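Local coordinates for protein ATP phosphoribosyltransferase (Thermotoga maritima, PDB 1USY) that probably catalyses the first step of histidine biosynthesis, condensing ATP with 5-phosphoribosyl 1-diphosphate to give phosphoribosyl-ATP and diphosphate, at residues P78-T83 with R170-V175. Numbering follows the deposited sequence.
With HIS (histidine), chain S; HIS (histidine), chain I.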
loop_
_atom_site.group_PDB
_atom_site.type_symbol
_atom_site.label_atom_id
_atom_site.label_comp_id
_atom_site.label_asym_id
_atom_site.label_seq_id
_atom_site.Cartn_x
_atom_site.Cartn_y
_atom_site.Cartn_z
ATOM N N PRO G 78 -13.326 -18.428 35.836
ATOM C CA PRO G 78 -14.172 -19.340 36.652
ATOM C C PRO G 78 -15.140 -18.629 37.595
ATOM O O PRO G 78 -16.342 -19.003 37.617
ATOM C CB PRO G 78 -13.162 -20.146 37.455
ATOM C CG PRO G 78 -11.826 -19.715 36.979
ATOM C CD PRO G 78 -11.919 -18.435 36.254
ATOM N N PHE G 79 -14.642 -17.632 38.348
ATOM C CA PHE G 79 -15.504 -16.854 39.241
ATOM C C PHE G 79 -14.983 -15.460 39.425
ATOM O O PHE G 79 -13.886 -15.177 38.960
ATOM C CB PHE G 79 -15.687 -17.529 40.602
ATOM C CG PHE G 79 -14.436 -18.002 41.220
ATOM C CD1 PHE G 79 -13.741 -17.191 42.115
ATOM C CD2 PHE G 79 -13.956 -19.280 40.969
ATOM C CE1 PHE G 79 -12.538 -17.638 42.705
ATOM C CE2 PHE G 79 -12.765 -19.744 41.580
ATOM C CZ PHE G 79 -12.057 -18.920 42.424
ATOM N N PHE G 80 -15.762 -14.591 40.092
ATOM C CA PHE G 80 -15.331 -13.209 40.335
ATOM C C PHE G 80 -14.724 -12.989 41.714
ATOM O O PHE G 80 -15.027 -13.704 42.656
ATOM C CB PHE G 80 -16.447 -12.179 40.172
ATOM C CG PHE G 80 -17.470 -12.539 39.175
ATOM C CD1 PHE G 80 -17.426 -12.010 37.880
ATOM C CD2 PHE G 80 -18.504 -13.376 39.528
ATOM C CE1 PHE G 80 -18.392 -12.365 36.950
ATOM C CE2 PHE G 80 -19.463 -13.738 38.614
ATOM C CZ PHE G 80 -19.407 -13.253 37.324
ATOM N N ILE G 81 -13.860 -11.976 41.801
ATOM C CA ILE G 81 -13.356 -11.448 43.049
ATOM C C ILE G 81 -14.386 -10.370 43.393
ATOM O O ILE G 81 -14.667 -9.493 42.571
ATOM C CB ILE G 81 -11.964 -10.818 42.793
ATOM C CG1 ILE G 81 -10.967 -11.884 42.318
ATOM C CG2 ILE G 81 -11.453 -10.026 44.004
ATOM C CD1 ILE G 81 -10.677 -13.018 43.270
ATOM N N PRO G 82 -15.002 -10.437 44.563
ATOM C CA PRO G 82 -16.054 -9.470 44.890
ATOM C C PRO G 82 -15.467 -8.074 45.173
ATOM O O PRO G 82 -14.538 -7.938 45.953
ATOM C CB PRO G 82 -16.734 -10.073 46.124
ATOM C CG PRO G 82 -15.820 -11.100 46.643
ATOM C CD PRO G 82 -14.766 -11.410 45.639
ATOM N N THR G 83 -15.981 -7.056 44.498
ATOM C CA THR G 83 -15.524 -5.681 44.685
ATOM C C THR G 83 -16.714 -4.731 44.534
ATOM O O THR G 83 -17.815 -5.168 44.203
ATOM C CB THR G 83 -14.450 -5.332 43.643
ATOM O OG1 THR G 83 -15.052 -5.348 42.343
ATOM C CG2 THR G 83 -13.340 -6.417 43.568
ATOM N N ARG G 170 -16.523 -5.900 36.511
ATOM C CA ARG G 170 -16.349 -6.796 37.629
ATOM C C ARG G 170 -14.893 -7.231 37.618
ATOM O O ARG G 170 -14.186 -7.012 36.636
ATOM C CB ARG G 170 -17.260 -8.038 37.517
ATOM C CG ARG G 170 -18.688 -7.813 37.009
ATOM C CD ARG G 170 -19.768 -7.880 38.072
ATOM N NE ARG G 170 -19.409 -8.834 39.114
ATOM C CZ ARG G 170 -20.239 -9.710 39.691
ATOM N NH1 ARG G 170 -21.545 -9.776 39.364
ATOM N NH2 ARG G 170 -19.748 -10.523 40.622
ATOM N N THR G 171 -14.466 -7.872 38.697
ATOM C CA THR G 171 -13.126 -8.425 38.815
ATOM C C THR G 171 -13.145 -9.952 38.790
ATOM O O THR G 171 -13.798 -10.612 39.602
ATOM C CB THR G 171 -12.474 -7.887 40.069
ATOM O OG1 THR G 171 -12.438 -6.452 39.967
ATOM C CG2 THR G 171 -11.012 -8.289 40.136
ATOM N N HIS G 172 -12.440 -10.495 37.807
ATOM C CA HIS G 172 -12.427 -11.922 37.527
ATOM C C HIS G 172 -11.110 -12.479 37.999
ATOM O O HIS G 172 -10.081 -11.818 37.854
ATOM C CB HIS G 172 -12.442 -12.155 36.025
ATOM C CG HIS G 172 -13.666 -11.661 35.315
ATOM N ND1 HIS G 172 -14.758 -12.468 35.064
ATOM C CD2 HIS G 172 -13.946 -10.461 34.757
ATOM C CE1 HIS G 172 -15.669 -11.771 34.411
ATOM N NE2 HIS G 172 -15.199 -10.552 34.204
ATOM N N VAL G 173 -11.133 -13.705 38.529
ATOM C CA VAL G 173 -9.929 -14.542 38.502
ATOM C C VAL G 173 -9.879 -15.169 37.106
ATOM O O VAL G 173 -10.913 -15.557 36.559
ATOM C CB VAL G 173 -9.929 -15.616 39.610
ATOM C CG1 VAL G 173 -11.168 -15.495 40.462
ATOM C CG2 VAL G 173 -9.857 -17.001 39.041
ATOM N N VAL G 174 -8.697 -15.209 36.507
ATOM C CA VAL G 174 -8.539 -15.734 35.147
ATOM C C VAL G 174 -7.428 -16.781 35.110
ATOM O O VAL G 174 -6.477 -16.715 35.917
ATOM C CB VAL G 174 -8.245 -14.594 34.125
ATOM C CG1 VAL G 174 -9.332 -13.526 34.179
ATOM C CG2 VAL G 174 -6.941 -13.947 34.430
ATOM N N VAL G 175 -7.546 -17.734 34.185
ATOM C CA VAL G 175 -6.635 -18.865 34.132
ATOM C C VAL G 175 -6.151 -19.001 32.692
ATOM O O VAL G 175 -6.896 -18.754 31.765
ATOM C CB VAL G 175 -7.375 -20.146 34.563
ATOM C CG1 VAL G 175 -6.416 -21.366 34.615
ATOM C CG2 VAL G 175 -8.136 -19.928 35.923
HETATM N N HIS S . -15.379 -10.746 29.009
HETATM C CA HIS S . -15.989 -10.935 30.363
HETATM C C HIS S . -17.360 -11.628 30.286
HETATM O O HIS S . -18.258 -11.245 29.525
HETATM C CB HIS S . -16.077 -9.583 31.060
HETATM C CG HIS S . -17.236 -9.433 31.994
HETATM N ND1 HIS S . -17.072 -9.115 33.322
HETATM C CD2 HIS S . -18.574 -9.498 31.785
HETATM C CE1 HIS S . -18.257 -9.028 33.901
HETATM N NE2 HIS S . -19.186 -9.261 32.993
HETATM O OXT HIS S . -17.651 -12.600 30.984
HETATM N N HIS I . -14.474 -22.807 35.852
HETATM C CA HIS I . -14.663 -23.547 37.126
HETATM C C HIS I . -15.984 -23.226 37.826
HETATM O O HIS I . -16.231 -22.107 38.308
HETATM C CB HIS I . -13.504 -23.316 38.113
HETATM C CG HIS I . -13.699 -24.010 39.425
HETATM N ND1 HIS I . -12.737 -24.815 39.992
HETATM C CD2 HIS I . -14.766 -24.057 40.252
HETATM C CE1 HIS I . -13.199 -25.309 41.127
HETATM N NE2 HIS I . -14.427 -24.860 41.307
HETATM O OXT HIS I . -16.805 -24.129 37.971
#
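R170 folds its guanidinium back over the ring of F80, a cation-pi contact from one strand to its neighbour. Its CZ sits 3.9 Å from the centroid of the F80 ring and only 8° off the ring normal, with NH2 reaching over CG and CD2. The two planes are 32° apart, so this is a tilted lid and not a parallel stack. Bends at chi2 and chi3 turn the arginine chain round to put it there, while its CG stays against the imidazole of the bound histidine of chain S. Beside this pair runs H172, pointing the same way as F80: its CE1 comes to 3.8 Å from F80 CE1, and in its own ring plane NE2 accepts a weak, strongly bent and doubtful hydrogen bond from ND1 of that ligand. With an alanine at F80, the R170 guanidinium would probably lose the face it lies over and be freer to turn, and the H172 imidazole would lose a neighbour. T65 and Q77 also line this pocket.

The backbones run antiparallel, joined by V173 N to F79 O at 3.2 Å and more loosely by I81 N to T171 O. V173 fills the apolar side. CG1 lies 3.4 Å from F79 CE1 and also meets I81 CD1, while CG2 faces the P78 ring, whose CG touches V175 CG2 at 3.8 Å. P78 CB lies against CB and N of the histidine of chain I, in a pocket shared with Y180 and Q195. L191 of helix 184-198 closes over V173, and the chain of another protein packs on F79 and F80.

Strands 80-93 and 160-175 are the two long antiparallel strands that pass between the lobes, the hinge arrangement of the type II periplasmic-binding-protein fold adopted by HisG enzymes.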